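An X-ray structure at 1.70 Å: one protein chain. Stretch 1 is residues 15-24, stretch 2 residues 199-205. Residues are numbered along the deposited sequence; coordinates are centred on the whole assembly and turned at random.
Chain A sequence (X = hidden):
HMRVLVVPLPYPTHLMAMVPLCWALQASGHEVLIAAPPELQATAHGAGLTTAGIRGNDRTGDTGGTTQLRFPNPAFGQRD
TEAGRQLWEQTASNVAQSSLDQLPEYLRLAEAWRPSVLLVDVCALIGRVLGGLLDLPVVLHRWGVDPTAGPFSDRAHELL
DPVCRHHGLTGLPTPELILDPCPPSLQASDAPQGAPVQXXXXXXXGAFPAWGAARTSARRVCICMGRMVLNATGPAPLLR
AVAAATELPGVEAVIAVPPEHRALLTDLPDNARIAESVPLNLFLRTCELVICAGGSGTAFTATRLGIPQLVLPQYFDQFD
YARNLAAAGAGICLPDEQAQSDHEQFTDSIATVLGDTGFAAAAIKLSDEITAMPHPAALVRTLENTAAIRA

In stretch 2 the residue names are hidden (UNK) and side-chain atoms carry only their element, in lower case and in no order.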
ATOM      1  N   LEU A  15       8.868  10.277  -1.340  1.00 16.07           N
ATOM      2  CA  LEU A  15       7.737   9.458  -1.834  1.00 15.71           C
ATOM      3  C   LEU A  15       6.981   8.829  -0.636  1.00 15.47           C
ATOM      4  O   LEU A  15       5.731   8.861  -0.560  1.00 15.02           O
ATOM      5  CB  LEU A  15       8.192   8.366  -2.831  1.00 14.93           C
ATOM      6  CG  LEU A  15       7.055   7.411  -3.224  1.00 14.61           C
ATOM      7  CD1 LEU A  15       5.830   8.136  -3.775  1.00 17.91           C
ATOM      8  CD2 LEU A  15       7.606   6.465  -4.347  1.00 18.32           C
ATOM      9  N   MET A  16       7.745   8.321   0.343  1.00 16.00           N
ATOM     10  CA  MET A  16       7.071   7.762   1.516  1.00 15.66           C
ATOM     11  C   MET A  16       6.154   8.756   2.213  1.00 14.89           C
ATOM     12  O   MET A  16       5.112   8.357   2.738  1.00 14.60           O
ATOM     13  CB  MET A  16       8.106   7.181   2.502  1.00 17.53           C
ATOM     14  CG  MET A  16       8.598   5.740   2.033  1.00 22.52           C
ATOM     15  SD  MET A  16      10.096   5.379   2.933  1.00 32.10           S
ATOM     16  CE  MET A  16       9.294   4.606   4.319  1.00 22.33           C
ATOM     17  N   ALA A  17       6.554  10.040   2.240  1.00 14.40           N
ATOM     18  CA  ALA A  17       5.746  11.102   2.849  1.00 13.01           C
ATOM     19  C   ALA A  17       4.378  11.224   2.120  1.00 12.70           C
ATOM     20  O   ALA A  17       3.467  11.702   2.704  1.00 14.89           O
ATOM     21  CB  ALA A  17       6.466  12.457   2.747  1.00 14.65           C
ATOM     22  N   MET A  18       4.282  10.736   0.866  1.00 13.94           N
ATOM     23  CA  MET A  18       3.028  10.858   0.100  1.00 12.93           C
ATOM     24  C   MET A  18       2.234   9.568   0.113  1.00 13.98           C
ATOM     25  O   MET A  18       1.143   9.516  -0.440  1.00 12.43           O
ATOM     26  CB  MET A  18       3.338  11.189  -1.347  1.00 13.97           C
ATOM     27  CG  MET A  18       4.032  12.571  -1.380  1.00 17.93           C
ATOM     28  SD  MET A  18       3.984  13.334  -2.987  1.00 28.75           S
ATOM     29  CE  MET A  18       5.135  12.306  -3.606  1.00  9.87           C
ATOM     30  N   VAL A  19       2.798   8.510   0.697  1.00 13.84           N
ATOM     31  CA  VAL A  19       2.143   7.178   0.493  1.00 13.42           C
ATOM     32  C   VAL A  19       0.712   7.078   1.098  1.00 13.00           C
ATOM     33  O   VAL A  19      -0.225   6.643   0.378  1.00 10.87           O
ATOM     34  CB  VAL A  19       3.065   6.038   0.950  1.00 12.81           C
ATOM     35  CG1 VAL A  19       2.266   4.797   1.334  1.00 13.12           C
ATOM     36  CG2 VAL A  19       4.162   5.684  -0.055  1.00 12.71           C
ATOM     37  N   PRO A  20       0.505   7.549   2.338  1.00 13.76           N
ATOM     38  CA  PRO A  20      -0.815   7.493   2.937  1.00 14.13           C
ATOM     39  C   PRO A  20      -1.845   8.285   2.082  1.00 13.50           C
ATOM     40  O   PRO A  20      -3.049   7.848   1.963  1.00 14.37           O
ATOM     41  CB  PRO A  20      -0.568   8.172   4.296  1.00 13.92           C
ATOM     42  CG  PRO A  20       0.816   7.629   4.636  1.00 15.96           C
ATOM     43  CD  PRO A  20       1.549   7.773   3.367  1.00 15.92           C
ATOM     44  N   LEU A  21      -1.423   9.447   1.540  1.00 13.27           N
ATOM     45  CA  LEU A  21      -2.328  10.206   0.666  1.00 13.22           C
ATOM     46  C   LEU A  21      -2.654   9.403  -0.624  1.00 15.21           C
ATOM     47  O   LEU A  21      -3.802   9.416  -1.115  1.00 13.06           O
ATOM     48  CB  LEU A  21      -1.715  11.580   0.299  1.00 14.58           C
ATOM     49  CG  LEU A  21      -2.621  12.509  -0.502  1.00 17.66           C
ATOM     50  CD1 LEU A  21      -4.011  12.795   0.143  1.00 20.96           C
ATOM     51  CD2 LEU A  21      -1.899  13.855  -0.691  1.00 18.36           C
ATOM     52  N   CYS A  22      -1.646   8.744  -1.186  1.00 15.60           N
ATOM     53  CA  CYS A  22      -1.858   7.919  -2.396  1.00 15.04           C
ATOM     54  C   CYS A  22      -2.898   6.833  -2.058  1.00 15.72           C
ATOM     55  O   CYS A  22      -3.787   6.548  -2.915  1.00 14.50           O
ATOM     56  CB  CYS A  22      -0.551   7.267  -2.849  1.00 12.56           C
ATOM     57  SG  CYS A  22       0.530   8.476  -3.632  1.00 15.88           S
ATOM     58  N   TRP A  23      -2.788   6.247  -0.858  1.00 16.65           N
ATOM     59  CA  TRP A  23      -3.656   5.140  -0.455  1.00 17.02           C
ATOM     60  C   TRP A  23      -5.031   5.730  -0.196  1.00 15.19           C
ATOM     61  O   TRP A  23      -5.995   5.091  -0.542  1.00 14.63           O
ATOM     62  CB  TRP A  23      -3.273   4.618   0.873  1.00 20.30           C
ATOM     63  CG  TRP A  23      -2.167   3.706   0.905  1.00 22.02           C
ATOM     64  CD1 TRP A  23      -1.651   2.940  -0.162  1.00 20.43           C
ATOM     65  CD2 TRP A  23      -1.422   3.372   2.081  1.00 29.27           C
ATOM     66  NE1 TRP A  23      -0.598   2.194   0.338  1.00 26.18           N
ATOM     67  CE2 TRP A  23      -0.457   2.418   1.703  1.00 27.24           C
ATOM     68  CE3 TRP A  23      -1.496   3.780   3.459  1.00 24.71           C
ATOM     69  CZ2 TRP A  23       0.449   1.854   2.674  1.00 24.80           C
ATOM     70  CZ3 TRP A  23      -0.562   3.317   4.340  1.00 24.67           C
ATOM     71  CH2 TRP A  23       0.410   2.363   3.946  1.00 22.48           C
ATOM     72  N   ALA A  24      -5.115   6.926   0.444  1.00 14.91           N
ATOM     73  CA  ALA A  24      -6.425   7.613   0.631  1.00 14.65           C
ATOM     74  C   ALA A  24      -7.151   7.788  -0.710  1.00 14.40           C
ATOM     75  O   ALA A  24      -8.354   7.587  -0.765  1.00 13.23           O
ATOM     76  CB  ALA A  24      -6.243   9.011   1.273  1.00 13.67           C
ATOM     77  N   UNK A 199       0.146  13.967   9.351  1.00 12.24           N
ATOM     78  CA  UNK A 199       1.205  12.961   9.096  1.00 12.04           C
ATOM     79  C   UNK A 199       0.651  11.616   9.583  1.00 13.29           C
ATOM     80  O   UNK A 199       0.229  11.523  10.743  1.00 15.48           O
ATOM     81  c   UNK A 199       2.499  13.366   9.870  1.00 13.31           C
ATOM     82  c   UNK A 199       4.775  10.367  10.360  1.00 14.76           C
ATOM     83  c   UNK A 199       3.837  11.385  10.602  1.00 12.56           C
ATOM     84  o   UNK A 199       6.224   9.130   8.905  1.00 18.70           O
ATOM     85  c   UNK A 199       4.156  12.161   8.345  1.00 15.82           C
ATOM     86  c   UNK A 199       5.341  10.224   9.104  1.00 14.16           C
ATOM     87  c   UNK A 199       5.039  11.115   8.071  1.00 13.17           C
ATOM     88  c   UNK A 199       3.553  12.299   9.630  1.00 12.31           C
ATOM     89  N   UNK A 200       0.745  10.583   8.724  1.00 13.05           N
ATOM     90  CA  UNK A 200       0.402   9.212   9.132  1.00 13.78           C
ATOM     91  C   UNK A 200       1.705   8.469   9.023  1.00 15.83           C
ATOM     92  O   UNK A 200       2.307   8.443   7.967  1.00 15.90           O
ATOM     93  c   UNK A 200      -0.582   8.601   8.146  1.00 14.72           C
ATOM     94  c   UNK A 200      -1.901   9.308   8.317  1.00 17.17           C
ATOM     95  c   UNK A 200      -0.775   7.102   8.481  1.00 18.75           C
ATOM     96  N   UNK A 201       2.133   7.843  10.116  1.00 17.32           N
ATOM     97  CA  UNK A 201       3.428   7.196   9.999  1.00 19.25           C
ATOM     98  C   UNK A 201       3.354   6.101   8.943  1.00 21.40           C
ATOM     99  O   UNK A 201       2.422   5.272   8.921  1.00 24.59           O
ATOM    100  c   UNK A 201       3.692   6.654  11.425  1.00 19.25           C
ATOM    101  c   UNK A 201       2.984   7.643  12.298  1.00 21.54           C
ATOM    102  c   UNK A 201       1.665   7.925  11.513  1.00 20.48           C
ATOM    103  N   UNK A 202       4.243   6.175   7.987  1.00 20.64           N
ATOM    104  CA  UNK A 202       4.465   5.089   7.065  1.00 20.19           C
ATOM    105  C   UNK A 202       5.919   4.981   6.980  1.00 20.82           C
ATOM    106  O   UNK A 202       6.592   5.882   6.475  1.00 21.87           O
ATOM    107  c   UNK A 202       5.661   3.440   2.758  1.00 16.48           C
ATOM    108  c   UNK A 202       5.070   2.139   2.972  1.00 14.68           C
ATOM    109  c   UNK A 202       3.928   5.375   5.646  1.00 17.96           C
ATOM    110  c   UNK A 202       4.299   4.266   4.701  1.00 17.85           C
ATOM    111  c   UNK A 202       3.794   2.959   4.898  1.00 18.45           C
ATOM    112  c   UNK A 202       5.219   4.487   3.664  1.00 16.48           C
ATOM    113  c   UNK A 202       4.198   1.918   4.025  1.00 16.60           C
ATOM    114  o   UNK A 202       5.489   1.065   2.171  1.00 17.98           O
ATOM    115  N   UNK A 203       6.408   3.838   7.470  1.00 20.79           N
ATOM    116  CA  UNK A 203       7.830   3.567   7.465  1.00 21.87           C
ATOM    117  C   UNK A 203       8.150   2.250   6.739  1.00 21.76           C
ATOM    118  O   UNK A 203       9.104   1.538   7.126  1.00 22.74           O
ATOM    119  c   UNK A 203       7.628   4.367   9.887  1.00 25.40           C
ATOM    120  o   UNK A 203       6.980   3.906  10.841  1.00 25.28           O
ATOM    121  n   UNK A 203       7.821   5.664   9.703  1.00 20.52           N
ATOM    122  c   UNK A 203       8.324   3.432   8.907  1.00 22.77           C
ATOM    123  N   UNK A 204       7.343   1.888   5.743  1.00 20.36           N
ATOM    124  CA  UNK A 204       7.612   0.690   4.950  1.00 18.55           C
ATOM    125  C   UNK A 204       6.805  -0.462   5.538  1.00 16.80           C
ATOM    126  O   UNK A 204       6.111  -0.320   6.545  1.00 17.35           O
ATOM    127  N   UNK A 205       6.953  -1.621   4.901  1.00 17.81           N
ATOM    128  CA  UNK A 205       6.324  -2.839   5.402  1.00 16.74           C
ATOM    129  C   UNK A 205       7.249  -3.652   6.299  1.00 17.66           C
ATOM    130  O   UNK A 205       8.441  -3.381   6.372  1.00 17.76           O
ATOM    131  o   UNK A 205       7.065  -4.168   3.581  1.00 17.08           O
ATOM    132  c   UNK A 205       5.892  -3.650   4.223  1.00 16.88           C
TER
HETATM  133  O   HOH W   1       3.742   9.127   5.485  1.00 19.84           O

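Position 199 carries eight side-chain atoms: one carbon, then a six-carbon ring bearing one oxygen. The CA-to-CB bond points away from stretch 1, and although the end of the side chain comes nearer, it makes no contact. A para-hydroxylated ring of this size is tyrosine; the OH of Tyr199 is hydrogen-bonded elsewhere in the structure.

Position 200 has three carbons, the first carrying the other two. Its CB points toward stretch 1 and lies 3.9 Å from Pro20 CB, while the backbone O of position 200 sits 3.7 Å from Pro20 CG. Branching at CB without any further atom could in principle be threonine, but both branches are carbon, so the residue is valine, Val200.

At position 201, three carbons close a ring onto the backbone N. The CB is directed away and no contact is made. Such a ring is the signature of proline, Pro201.

Position 202 again shows one carbon followed by a six-carbon ring with one oxygen, its CA-to-CB bond pointing toward stretch 1 and chi1 at 175° (t). Val19 CG1 stands over one ring face, 3.8 Å from the centroid and 14° off the normal, a CH-pi contact. Met16 CG approaches the ring edge, and Trp23 CH2 reaches a ring carbon at 3.6 Å. Trp23 packs its edge toward the face in an offset edge-to-face pair, centroids 5.3 Å apart and planes at 79°. The residue is tyrosine. Tyr202 is covered over 114 Å², the largest share of any residue in either stretch; its CE2 is 3.8 Å from Met16 CG, and its CD1 is the carbon met by Trp23 CH2.

Position 203 has two carbons, the second bearing one oxygen and one nitrogen. Its CA-to-CB bond points away from stretch 1; the closest contact is made by its backbone C, 3.6 Å from Met16 CE. A short amide is asparagine; OD1 and ND2 of Asn203 are hydrogen-bonded elsewhere in the structure.

Position 204 has no side-chain atoms. Its N lies 3.6 Å from Met16 CE. Its phi/psi of 95/180 would jam a CB against the preceding carbonyl O, so the backbone alone calls for glycine, Gly204.

Position 205 has one carbon and one oxygen, out of reach of stretch 1: serine, Ser205.

The contact buries 372 Å² without a direct hydrogen bond across it. Packing does most of the work: the Tyr202 ring settles among Met16, Val19 and Trp23, while Pro20 meets Val200 and, through its CG, Tyr202 CB at 4.0 Å. One water supplies a polar bridge, donating to Met16 O at 3.2 Å and to Val200 O at 2.9 Å, thereby linking two carbonyls that cannot bond each other.

Stretch 2 (199-205) YVPYNGS
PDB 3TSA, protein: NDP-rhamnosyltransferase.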